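Local coordinates for protein chorismate synthase (Campylobacter jejuni, PDB 1SQ1) that is predicted to convert 5-enolpyruvylshikimate-3-phosphate into chorismate and phosphate with the help of reduced FMN, the last step of the shikimate pathway, at residues 19-24 with 127-132; 32-37 with 71-76; 137-142 with 335-340; 208-213 with 283-288. All coordinates share one frame; numbering follows the deposited sequence.

Contact 1. Residues 19-24 with 127-132; sequences VAVGCI and ESVARV
No aromatic ring lies where G22 and V21 meet A130, and the flat groups near this contact are backbone amides: the carbonyl oxygen of G22 lies 4.1 Å from CB of A130, and V21 CG2 lies near the backbone N of A130. No hydrogen bond crosses between the two segments, and the contact is held by small apolar groups.

V21 supplies one branch. Its chi1 of -60° sets CG1 anti to the carbonyl carbon and leaves CG2 in the crowded position between the backbone N and the carbonyl carbon, where it meets V129 CG1 at 3.6 Å. That methyl of V129 stands anti to its own backbone N (chi1 178°), and the two valine side chains cross obliquely. Two residues along the strand, C23 CB lies 4.0 Å from A130 CB, while SG of C23 is turned to the side of the A130 carbonyl oxygen. V21 and C23, separated by a glycine, thus form the strand's helix-facing side. Consistent with side chains this small, the axes of strand 21-24 and helix 128-132 approach to 7.3 Å, at an angle of 33°.

V129 also touches R46, a residue predicted to bind NADP(+), and S128 OG hydrogen-bonds to R46 NE. Helix 128-143 covers an antiparallel sheet in which strand 21-26 runs between 9-13 and 78-82, with A130 packed also on F10 and S12; S128 and R131 rest on helix 325-346.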
loop_
_atom_site.group_PDB
_atom_site.type_symbol
_atom_site.label_atom_id
_atom_site.label_comp_id
_atom_site.label_asym_id
_atom_site.label_seq_id
_atom_site.Cartn_x
_atom_site.Cartn_y
_atom_site.Cartn_z
ATOM N N VAL A 19 23.280 12.856 -15.267
ATOM C CA VAL A 19 23.399 12.421 -16.655
ATOM C C VAL A 19 21.999 12.265 -17.253
ATOM O O VAL A 19 21.748 12.656 -18.399
ATOM C CB VAL A 19 24.164 11.077 -16.761
ATOM C CG1 VAL A 19 24.231 10.621 -18.208
ATOM C CG2 VAL A 19 25.575 11.239 -16.200
ATOM N N ALA A 20 21.087 11.699 -16.464
ATOM C CA ALA A 20 19.709 11.502 -16.905
ATOM C C ALA A 20 18.806 10.992 -15.777
ATOM O O ALA A 20 19.276 10.441 -14.781
ATOM C CB ALA A 20 19.682 10.535 -18.083
ATOM N N VAL A 21 17.507 11.199 -15.939
ATOM C CA VAL A 21 16.531 10.749 -14.961
ATOM C C VAL A 21 15.731 9.610 -15.588
ATOM O O VAL A 21 15.911 9.290 -16.763
ATOM C CB VAL A 21 15.560 11.880 -14.577
ATOM C CG1 VAL A 21 16.324 13.041 -13.983
ATOM C CG2 VAL A 21 14.786 12.337 -15.800
ATOM N N GLY A 22 14.845 8.998 -14.812
ATOM C CA GLY A 22 14.049 7.909 -15.352
ATOM C C GLY A 22 12.804 7.635 -14.541
ATOM O O GLY A 22 12.770 7.900 -13.337
ATOM N N CYS A 23 11.768 7.123 -15.199
ATOM C CA CYS A 23 10.534 6.803 -14.498
ATOM C C CYS A 23 10.008 5.436 -14.919
ATOM O O CYS A 23 10.454 4.863 -15.916
ATOM C CB CYS A 23 9.470 7.881 -14.733
ATOM S SG CYS A 23 8.535 7.806 -16.263
ATOM N N ILE A 24 9.086 4.900 -14.126
ATOM C CA ILE A 24 8.483 3.601 -14.398
ATOM C C ILE A 24 6.986 3.760 -14.182
ATOM O O ILE A 24 6.557 4.239 -13.136
ATOM C CB ILE A 24 9.019 2.508 -13.421
ATOM C CG1 ILE A 24 10.542 2.436 -13.482
ATOM C CG2 ILE A 24 8.471 1.143 -13.794
ATOM C CD1 ILE A 24 11.080 2.059 -14.847
ATOM N N GLU A 127 13.464 15.405 -10.700
ATOM C CA GLU A 127 12.190 14.687 -10.834
ATOM C C GLU A 127 11.231 15.269 -11.858
ATOM O O GLU A 127 10.519 14.535 -12.542
ATOM C CB GLU A 127 11.481 14.617 -9.470
ATOM C CG GLU A 127 11.706 15.848 -8.577
ATOM C CD GLU A 127 10.417 16.515 -8.095
ATOM O OE1 GLU A 127 9.678 17.085 -8.927
ATOM O OE2 GLU A 127 10.145 16.480 -6.875
ATOM N N SER A 128 11.212 16.593 -11.939
ATOM C CA SER A 128 10.359 17.322 -12.862
ATOM C C SER A 128 10.263 16.645 -14.231
ATOM O O SER A 128 9.163 16.453 -14.756
ATOM C CB SER A 128 10.899 18.743 -13.016
ATOM O OG SER A 128 10.096 19.510 -13.892
ATOM N N VAL A 129 11.415 16.283 -14.801
ATOM C CA VAL A 129 11.477 15.623 -16.110
ATOM C C VAL A 129 10.721 14.294 -16.091
ATOM O O VAL A 129 9.965 13.978 -17.015
ATOM C CB VAL A 129 12.932 15.337 -16.525
ATOM C CG1 VAL A 129 12.959 14.598 -17.860
ATOM C CG2 VAL A 129 13.704 16.635 -16.615
ATOM N N ALA A 130 10.946 13.519 -15.036
ATOM C CA ALA A 130 10.289 12.235 -14.879
ATOM C C ALA A 130 8.774 12.421 -14.731
ATOM O O ALA A 130 8.002 11.830 -15.480
ATOM C CB ALA A 130 10.865 11.506 -13.669
ATOM N N ARG A 131 8.351 13.254 -13.783
ATOM C CA ARG A 131 6.931 13.487 -13.552
ATOM C C ARG A 131 6.221 13.776 -14.864
ATOM O O ARG A 131 5.101 13.323 -15.083
ATOM C CB ARG A 131 6.742 14.655 -12.587
ATOM C CG ARG A 131 7.769 14.683 -11.453
ATOM C CD ARG A 131 7.615 15.899 -10.545
ATOM N NE ARG A 131 6.453 15.811 -9.669
ATOM C CZ ARG A 131 6.515 15.706 -8.348
ATOM N NH1 ARG A 131 5.398 15.631 -7.634
ATOM N NH2 ARG A 131 7.692 15.683 -7.736
ATOM N N VAL A 132 6.874 14.538 -15.739
ATOM C CA VAL A 132 6.301 14.871 -17.046
ATOM C C VAL A 132 6.207 13.620 -17.943
ATOM O O VAL A 132 5.135 13.311 -18.470
ATOM C CB VAL A 132 7.139 15.961 -17.757
ATOM C CG1 VAL A 132 6.532 16.303 -19.116
ATOM C CG2 VAL A 132 7.197 17.197 -16.890
#

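Contact 2. Residues 32-37 with 71-76; sequences VKFDEE and GYTTGH. With SO4 (sulfate ion), chain C.
Backbone bonds tie V32 and F34 to the segment 71-76 on either side of a single bridge between K33 and Y72. T73 N donates to V32 O (2.9 Å), tilted 22° from the carbonyl plane, and F34 N donates to G71 O (2.7 Å) in a straighter bond. Y72 CA adds a CA-H...O contact to V32 O.

Of the aromatic contacts, one is a CH-pi interaction: K33 CA stands over the centre of the Y72 ring, 4.2 Å from its centroid. The F34 ring receives T73 CG2 at its edge, 4.2 Å from CD2, the two side chains crossing at about a right angle. T73 CG2 also packs on V32 CB, while T73 OG1 is hydrogen-bonded to P29 O.

A polar cluster follows at T74, whose OG1 accepts from H76 N in an ST turn and donates to O4 of a sulfate ion at 2.8 Å. The sulfate, probably from the crystallisation liquor, is also bound by S124 N of the third subunit.

Strand 72-73 forms a hairpin with 68-69, where V68 touches F34 and T73; F34 also touches V137 and M140 of helix 128-143, and helix 36-45 starts just beyond.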
loop_
_atom_site.group_PDB
_atom_site.type_symbol
_atom_site.label_atom_id
_atom_site.label_comp_id
_atom_site.label_asym_id
_atom_site.label_seq_id
_atom_site.Cartn_x
_atom_site.Cartn_y
_atom_site.Cartn_z
ATOM N N VAL A 32 -2.876 0.012 -25.787
ATOM C CA VAL A 32 -3.083 1.458 -25.786
ATOM C C VAL A 32 -2.118 2.060 -26.799
ATOM O O VAL A 32 -0.902 1.815 -26.757
ATOM C CB VAL A 32 -2.858 2.112 -24.384
ATOM C CG1 VAL A 32 -2.919 3.632 -24.510
ATOM C CG2 VAL A 32 -3.953 1.667 -23.407
ATOM N N LYS A 33 -2.682 2.824 -27.728
ATOM C CA LYS A 33 -1.904 3.453 -28.778
ATOM C C LYS A 33 -0.846 4.324 -28.102
ATOM O O LYS A 33 -1.157 5.342 -27.492
ATOM C CB LYS A 33 -2.836 4.282 -29.674
ATOM C CG LYS A 33 -2.211 4.760 -30.982
ATOM C CD LYS A 33 -1.438 6.060 -30.779
ATOM C CE LYS A 33 -0.323 6.264 -31.827
ATOM N NZ LYS A 33 0.346 7.619 -31.688
ATOM N N PHE A 34 0.409 3.907 -28.190
ATOM C CA PHE A 34 1.478 4.665 -27.566
ATOM C C PHE A 34 2.042 5.733 -28.503
ATOM O O PHE A 34 2.829 5.441 -29.404
ATOM C CB PHE A 34 2.582 3.714 -27.097
ATOM C CG PHE A 34 3.591 4.357 -26.190
ATOM C CD1 PHE A 34 4.744 4.936 -26.708
ATOM C CD2 PHE A 34 3.380 4.393 -24.811
ATOM C CE1 PHE A 34 5.678 5.537 -25.870
ATOM C CE2 PHE A 34 4.307 4.994 -23.962
ATOM C CZ PHE A 34 5.461 5.566 -24.494
ATOM N N ASP A 35 1.624 6.975 -28.281
ATOM C CA ASP A 35 2.072 8.104 -29.085
ATOM C C ASP A 35 3.374 8.651 -28.523
ATOM O O ASP A 35 3.368 9.639 -27.785
ATOM C CB ASP A 35 1.006 9.203 -29.075
ATOM C CG ASP A 35 1.395 10.405 -29.912
ATOM O OD1 ASP A 35 0.626 11.391 -29.919
ATOM O OD2 ASP A 35 2.460 10.364 -30.565
ATOM N N GLU A 36 4.488 8.015 -28.885
ATOM C CA GLU A 36 5.793 8.436 -28.391
ATOM C C GLU A 36 6.156 9.846 -28.812
ATOM O O GLU A 36 7.172 10.382 -28.385
ATOM C CB GLU A 36 6.885 7.471 -28.848
ATOM C CG GLU A 36 8.140 7.562 -27.987
ATOM C CD GLU A 36 9.117 6.417 -28.227
ATOM O OE1 GLU A 36 8.674 5.242 -28.267
ATOM O OE2 GLU A 36 10.333 6.691 -28.352
ATOM N N GLU A 37 5.322 10.446 -29.649
ATOM C CA GLU A 37 5.564 11.804 -30.108
ATOM C C GLU A 37 5.008 12.740 -29.056
ATOM O O GLU A 37 5.709 13.618 -28.555
ATOM C CB GLU A 37 4.872 12.046 -31.451
ATOM C CG GLU A 37 5.233 13.378 -32.088
ATOM C CD GLU A 37 4.709 13.532 -33.507
ATOM O OE1 GLU A 37 3.470 13.488 -33.698
ATOM O OE2 GLU A 37 5.544 13.702 -34.429
ATOM N N GLY A 71 3.951 -0.188 -31.232
ATOM C CA GLY A 71 3.100 0.984 -31.062
ATOM C C GLY A 71 2.017 0.908 -29.999
ATOM O O GLY A 71 1.345 1.904 -29.727
ATOM N N TYR A 72 1.842 -0.264 -29.395
ATOM C CA TYR A 72 0.829 -0.439 -28.362
ATOM C C TYR A 72 1.400 -0.874 -27.012
ATOM O O TYR A 72 2.451 -1.518 -26.941
ATOM C CB TYR A 72 -0.228 -1.440 -28.833
ATOM C CG TYR A 72 -1.183 -0.865 -29.854
ATOM C CD1 TYR A 72 -0.734 -0.461 -31.110
ATOM C CD2 TYR A 72 -2.532 -0.690 -29.548
ATOM C CE1 TYR A 72 -1.606 0.111 -32.041
ATOM C CE2 TYR A 72 -3.416 -0.120 -30.469
ATOM C CZ TYR A 72 -2.947 0.279 -31.715
ATOM O OH TYR A 72 -3.812 0.841 -32.628
ATOM N N THR A 73 0.710 -0.503 -25.940
ATOM C CA THR A 73 1.160 -0.867 -24.605
ATOM C C THR A 73 0.906 -2.346 -24.403
ATOM O O THR A 73 -0.139 -2.870 -24.780
ATOM C CB THR A 73 0.421 -0.074 -23.501
ATOM O OG1 THR A 73 -0.986 -0.353 -23.550
ATOM C CG2 THR A 73 0.649 1.420 -23.680
ATOM N N THR A 74 1.879 -3.009 -23.798
ATOM C CA THR A 74 1.804 -4.432 -23.542
ATOM C C THR A 74 1.023 -4.738 -22.273
ATOM O O THR A 74 0.474 -5.825 -22.113
ATOM C CB THR A 74 3.213 -5.007 -23.414
ATOM O OG1 THR A 74 3.863 -4.445 -22.265
ATOM C CG2 THR A 74 4.028 -4.652 -24.650
ATOM N N GLY A 75 0.963 -3.761 -21.373
ATOM C CA GLY A 75 0.261 -3.960 -20.123
ATOM C C GLY A 75 1.261 -4.178 -19.011
ATOM O O GLY A 75 0.884 -4.359 -17.862
ATOM N N HIS A 76 2.542 -4.167 -19.363
ATOM C CA HIS A 76 3.616 -4.352 -18.388
ATOM C C HIS A 76 4.228 -2.989 -18.063
ATOM O O HIS A 76 3.948 -1.997 -18.753
ATOM C CB HIS A 76 4.710 -5.281 -18.943
ATOM C CG HIS A 76 4.246 -6.675 -19.217
ATOM N ND1 HIS A 76 5.091 -7.763 -19.155
ATOM C CD2 HIS A 76 3.029 -7.164 -19.559
ATOM C CE1 HIS A 76 4.414 -8.862 -19.444
ATOM N NE2 HIS A 76 3.160 -8.523 -19.693
HETATM S S SO4 C . 7.738 -5.573 -22.844
HETATM O O1 SO4 C . 8.117 -4.302 -23.510
HETATM O O2 SO4 C . 7.539 -6.619 -23.886
HETATM O O3 SO4 C . 8.828 -5.980 -21.912
HETATM O O4 SO4 C . 6.470 -5.383 -22.084
#

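Contact 3. Residues 137-142 with 335-340; sequences VAAMLL and MVRLVL
R337 meets A139 and L142 through the aliphatic part of its side chain and sends its guanidinium onward: NH2 forms a salt bridge with E42 OE1 of helix 36-45, whereas no hydrogen bond joins the two segments themselves. The arrangement is a helix-helix packing in the middle layer of the chorismate synthase beta-alpha-beta sandwich. Helices 137-142 and 335-340 cross at 52°, their axes 8.4 Å apart.

The close spacing is consistent with two alanines at the crossing. A138 CB points at the backbone of the partner helix, 4.0 Å from L338 CA, and A139 CB packs against the arginine. Bends at chi2 (95°) and chi3 (82°) place CD and NE of R337 alongside this methyl group, with CG and CZ also near it: A139 CB is 3.6 Å from R337 CG and lies over one face of the guanidinium. A charged group in a buried position is thereby covered by a methyl while E42 probably balances its charge.

L142 takes the next turn of its helix and wedges between R337 and L340, crossing the side chain of L340 at about a right angle. Around the pair, L142 also rests on A341 and L344, and V336 and L340 press on strand 205-212. L142 CD1 lies 3.6 Å from R337 CG, and L142 CD2 lies 4.1 Å from L340 CB.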
loop_
_atom_site.group_PDB
_atom_site.type_symbol
_atom_site.label_atom_id
_atom_site.label_comp_id
_atom_site.label_asym_id
_atom_site.label_seq_id
_atom_site.Cartn_x
_atom_site.Cartn_y
_atom_site.Cartn_z
ATOM N N VAL A 137 2.521 9.509 -20.590
ATOM C CA VAL A 137 2.059 8.149 -20.750
ATOM C C VAL A 137 0.650 8.005 -20.219
ATOM O O VAL A 137 -0.182 7.377 -20.854
ATOM C CB VAL A 137 2.953 7.169 -19.989
ATOM C CG1 VAL A 137 2.335 5.789 -19.997
ATOM C CG2 VAL A 137 4.331 7.142 -20.620
ATOM N N ALA A 138 0.364 8.585 -19.061
ATOM C CA ALA A 138 -0.971 8.440 -18.516
ATOM C C ALA A 138 -2.008 9.158 -19.358
ATOM O O ALA A 138 -3.160 8.740 -19.402
ATOM C CB ALA A 138 -1.017 8.936 -17.079
ATOM N N ALA A 139 -1.615 10.236 -20.030
ATOM C CA ALA A 139 -2.572 10.969 -20.862
ATOM C C ALA A 139 -3.014 10.084 -22.024
ATOM O O ALA A 139 -4.130 10.218 -22.522
ATOM C CB ALA A 139 -1.962 12.254 -21.384
HETATM N N MSE A 140 -2.139 9.175 -22.450
HETATM C CA MSE A 140 -2.475 8.271 -23.528
HETATM C C MSE A 140 -3.695 7.443 -23.150
HETATM O O MSE A 140 -4.576 7.231 -23.970
HETATM C CB MSE A 140 -1.273 7.388 -23.863
HETATM C CG MSE A 140 -0.154 8.142 -24.574
HETATM SE SE MSE A 140 1.532 7.188 -24.627
HETATM C CE MSE A 140 2.742 8.659 -24.250
ATOM N N LEU A 141 -3.770 6.987 -21.906
ATOM C CA LEU A 141 -4.933 6.210 -21.470
ATOM C C LEU A 141 -6.142 7.127 -21.308
ATOM O O LEU A 141 -7.272 6.699 -21.491
ATOM C CB LEU A 141 -4.637 5.487 -20.147
ATOM C CG LEU A 141 -5.691 4.615 -19.442
ATOM C CD1 LEU A 141 -6.525 5.439 -18.502
ATOM C CD2 LEU A 141 -6.562 3.923 -20.470
ATOM N N LEU A 142 -5.892 8.390 -20.973
ATOM C CA LEU A 142 -6.958 9.371 -20.789
ATOM C C LEU A 142 -7.612 9.783 -22.102
ATOM O O LEU A 142 -8.809 10.078 -22.147
ATOM C CB LEU A 142 -6.419 10.614 -20.080
ATOM C CG LEU A 142 -6.170 10.495 -18.576
ATOM C CD1 LEU A 142 -5.677 11.826 -18.039
ATOM C CD2 LEU A 142 -7.465 10.099 -17.874
HETATM N N MSE A 335 0.940 15.667 -13.256
HETATM C CA MSE A 335 0.427 15.138 -12.001
HETATM C C MSE A 335 -1.082 14.921 -12.017
HETATM O O MSE A 335 -1.567 13.881 -11.558
HETATM C CB MSE A 335 0.789 16.056 -10.823
HETATM C CG MSE A 335 2.268 16.150 -10.507
HETATM SE SE MSE A 335 3.174 14.438 -10.390
HETATM C CE MSE A 335 2.316 13.681 -8.819
ATOM N N VAL A 336 -1.834 15.892 -12.525
ATOM C CA VAL A 336 -3.283 15.733 -12.563
ATOM C C VAL A 336 -3.625 14.614 -13.533
ATOM O O VAL A 336 -4.654 13.953 -13.410
ATOM C CB VAL A 336 -3.991 17.026 -12.996
ATOM C CG1 VAL A 336 -5.480 16.782 -13.098
ATOM C CG2 VAL A 336 -3.712 18.129 -11.982
ATOM N N ARG A 337 -2.731 14.381 -14.481
ATOM C CA ARG A 337 -2.923 13.333 -15.461
ATOM C C ARG A 337 -2.821 12.004 -14.730
ATOM O O ARG A 337 -3.777 11.226 -14.731
ATOM C CB ARG A 337 -1.835 13.400 -16.523
ATOM C CG ARG A 337 -2.338 13.257 -17.932
ATOM C CD ARG A 337 -2.570 14.612 -18.590
ATOM N NE ARG A 337 -1.345 15.201 -19.127
ATOM C CZ ARG A 337 -1.341 16.074 -20.135
ATOM N NH1 ARG A 337 -2.496 16.438 -20.700
ATOM N NH2 ARG A 337 -0.203 16.599 -20.575
ATOM N N LEU A 338 -1.666 11.755 -14.104
ATOM C CA LEU A 338 -1.428 10.510 -13.371
ATOM C C LEU A 338 -2.583 10.160 -12.441
ATOM O O LEU A 338 -3.088 9.037 -12.452
ATOM C CB LEU A 338 -0.134 10.606 -12.566
ATOM C CG LEU A 338 1.176 10.606 -13.369
ATOM C CD1 LEU A 338 2.233 11.293 -12.550
ATOM C CD2 LEU A 338 1.623 9.193 -13.725
ATOM N N VAL A 339 -3.009 11.123 -11.635
ATOM C CA VAL A 339 -4.113 10.872 -10.723
ATOM C C VAL A 339 -5.356 10.388 -11.479
ATOM O O VAL A 339 -5.829 9.276 -11.240
ATOM C CB VAL A 339 -4.472 12.134 -9.925
ATOM C CG1 VAL A 339 -5.596 11.830 -8.954
ATOM C CG2 VAL A 339 -3.249 12.634 -9.181
ATOM N N LEU A 340 -5.887 11.211 -12.391
ATOM C CA LEU A 340 -7.088 10.824 -13.144
ATOM C C LEU A 340 -6.979 9.453 -13.812
ATOM O O LEU A 340 -7.919 8.657 -13.750
ATOM C CB LEU A 340 -7.439 11.873 -14.200
ATOM C CG LEU A 340 -8.124 13.128 -13.647
ATOM C CD1 LEU A 340 -8.384 14.094 -14.772
ATOM C CD2 LEU A 340 -9.411 12.759 -12.925
#

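Contact 4. Residues 208-213 with 283-288; sequences FTKVSG and GENLIL
V211 and L286 pair in the antiparallel sheet containing 205-212 and 286-292, one of the two sheets of the beta-alpha-beta sandwich, their side chains side by side and pointing the same way. V211 CB lies against L286 CB at 3.4 Å. From there CG2, anti to the carbonyl carbon, touches both CB and CD2 of L286, whereas CG1, anti to the backbone N (chi1 -171°), meets L286 CD2 in the partner strand at 4.1 Å.

The backbones run antiparallel in register. V211 and L286 form a hydrogen-bonded pair, with L286 N donating to a lone pair of V211 O (2.8 Å) and V211 N to L286 O. T209 and L288 form a second one, where T209 N lies nearly along the C=O axis of L288 (2.8 Å from its O) and L288 N returns a bond to T209 O. Between them K210 and I287 make a non-hydrogen-bonded pair, and K210 CA-H leans on L286 O.

T209, V211, L286 and L288 lie on the face toward helix 325-346, with A332, V336 and L340 against it, while T209 OG1 is hydrogen-bonded to S151 OG. K210 and I287 occupy the other face. There the F208 ring presents its edge to I287, with I287 CG2 in the ring plane and 3.6 Å from F208 CE1.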
loop_
_atom_site.group_PDB
_atom_site.type_symbol
_atom_site.label_atom_id
_atom_site.label_comp_id
_atom_site.label_asym_id
_atom_site.label_seq_id
_atom_site.Cartn_x
_atom_site.Cartn_y
_atom_site.Cartn_z
ATOM N N PHE A 208 -3.342 27.504 -13.516
ATOM C CA PHE A 208 -4.722 27.067 -13.709
ATOM C C PHE A 208 -4.791 25.767 -14.510
ATOM O O PHE A 208 -4.365 25.714 -15.664
ATOM C CB PHE A 208 -5.523 28.137 -14.448
ATOM C CG PHE A 208 -6.954 27.754 -14.698
ATOM C CD1 PHE A 208 -7.838 27.580 -13.638
ATOM C CD2 PHE A 208 -7.420 27.561 -15.995
ATOM C CE1 PHE A 208 -9.170 27.219 -13.866
ATOM C CE2 PHE A 208 -8.750 27.199 -16.230
ATOM C CZ PHE A 208 -9.625 27.028 -15.165
ATOM N N THR A 209 -5.328 24.718 -13.900
ATOM C CA THR A 209 -5.452 23.436 -14.580
ATOM C C THR A 209 -6.914 23.107 -14.790
ATOM O O THR A 209 -7.682 22.974 -13.838
ATOM C CB THR A 209 -4.844 22.289 -13.783
ATOM O OG1 THR A 209 -3.470 22.570 -13.481
ATOM C CG2 THR A 209 -4.936 21.019 -14.595
ATOM N N LYS A 210 -7.289 22.979 -16.053
ATOM C CA LYS A 210 -8.656 22.671 -16.417
ATOM C C LYS A 210 -8.718 21.288 -17.035
ATOM O O LYS A 210 -7.871 20.929 -17.854
ATOM C CB LYS A 210 -9.172 23.718 -17.406
ATOM C CG LYS A 210 -10.475 23.360 -18.089
ATOM C CD LYS A 210 -11.208 24.616 -18.508
ATOM C CE LYS A 210 -11.888 24.455 -19.851
ATOM N NZ LYS A 210 -10.877 24.411 -20.951
ATOM N N VAL A 211 -9.708 20.500 -16.624
ATOM C CA VAL A 211 -9.871 19.162 -17.168
ATOM C C VAL A 211 -11.278 19.041 -17.742
ATOM O O VAL A 211 -12.265 19.247 -17.030
ATOM C CB VAL A 211 -9.661 18.086 -16.088
ATOM C CG1 VAL A 211 -9.624 16.714 -16.728
ATOM C CG2 VAL A 211 -8.374 18.351 -15.331
ATOM N N SER A 212 -11.359 18.724 -19.032
ATOM C CA SER A 212 -12.638 18.588 -19.732
ATOM C C SER A 212 -12.906 17.135 -20.101
ATOM O O SER A 212 -12.003 16.294 -20.053
ATOM C CB SER A 212 -12.624 19.412 -21.011
ATOM O OG SER A 212 -11.579 18.954 -21.853
ATOM N N GLY A 213 -14.147 16.855 -20.492
ATOM C CA GLY A 213 -14.524 15.504 -20.861
ATOM C C GLY A 213 -14.439 14.613 -19.646
ATOM O O GLY A 213 -14.034 13.455 -19.728
ATOM N N GLY A 283 -18.861 15.019 -13.369
ATOM C CA GLY A 283 -19.031 15.190 -14.798
ATOM C C GLY A 283 -18.550 16.552 -15.268
ATOM O O GLY A 283 -17.929 16.671 -16.324
ATOM N N GLU A 284 -18.823 17.593 -14.489
ATOM C CA GLU A 284 -18.397 18.932 -14.874
ATOM C C GLU A 284 -16.886 19.036 -15.030
ATOM O O GLU A 284 -16.144 18.180 -14.559
ATOM C CB GLU A 284 -18.891 19.947 -13.850
ATOM C CG GLU A 284 -20.393 20.087 -13.842
ATOM C CD GLU A 284 -20.941 20.569 -15.178
ATOM O OE1 GLU A 284 -21.669 19.797 -15.851
ATOM O OE2 GLU A 284 -20.634 21.722 -15.561
ATOM N N ASN A 285 -16.434 20.090 -15.696
ATOM C CA ASN A 285 -15.009 20.303 -15.904
ATOM C C ASN A 285 -14.326 20.365 -14.563
ATOM O O ASN A 285 -14.985 20.517 -13.535
ATOM C CB ASN A 285 -14.772 21.617 -16.622
ATOM C CG ASN A 285 -15.360 21.630 -17.999
ATOM O OD1 ASN A 285 -14.727 21.182 -18.953
ATOM N ND2 ASN A 285 -16.589 22.125 -18.117
ATOM N N LEU A 286 -13.004 20.272 -14.573
ATOM C CA LEU A 286 -12.243 20.317 -13.336
ATOM C C LEU A 286 -11.557 21.670 -13.229
ATOM O O LEU A 286 -10.811 22.063 -14.126
ATOM C CB LEU A 286 -11.210 19.182 -13.323
ATOM C CG LEU A 286 -11.185 18.140 -12.190
ATOM C CD1 LEU A 286 -12.587 17.749 -11.716
ATOM C CD2 LEU A 286 -10.431 16.932 -12.693
ATOM N N ILE A 287 -11.828 22.388 -12.141
ATOM C CA ILE A 287 -11.227 23.702 -11.911
ATOM C C ILE A 287 -10.226 23.614 -10.770
ATOM O O ILE A 287 -10.598 23.685 -9.603
ATOM C CB ILE A 287 -12.285 24.760 -11.532
ATOM C CG1 ILE A 287 -13.461 24.706 -12.511
ATOM C CG2 ILE A 287 -11.663 26.149 -11.570
ATOM C CD1 ILE A 287 -13.059 24.969 -13.935
ATOM N N LEU A 288 -8.956 23.471 -11.121
ATOM C CA LEU A 288 -7.891 23.337 -10.136
ATOM C C LEU A 288 -6.907 24.480 -10.237
ATOM O O LEU A 288 -6.463 24.814 -11.325
ATOM C CB LEU A 288 -7.128 22.030 -10.367
ATOM C CG LEU A 288 -7.981 20.792 -10.567
ATOM C CD1 LEU A 288 -7.092 19.572 -10.681
ATOM C CD2 LEU A 288 -8.947 20.672 -9.412
#

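From the N terminus, strand 21-26 opens contact 1, and the loop it bounds encloses contact 2, where 32-37 meets 71-76, before helix 128-143 closes it. The same helix then opens contact 3, whose loop runs to helix 325-346 and encloses contact 4. The four thus form two nested pairs in series, and none cross. Together they link the layers: contact 1 joins the N-terminal sheet to helix 128-143, contact 3 joins that helix to 325-346, and contact 4 pairs two neighbouring strands of the second sheet. F34 against M140 connects contacts 2 and 3; V336 against L288 connects contacts 3 and 4. Contacts 1 and 4 lie on opposite sides of the chain's centre.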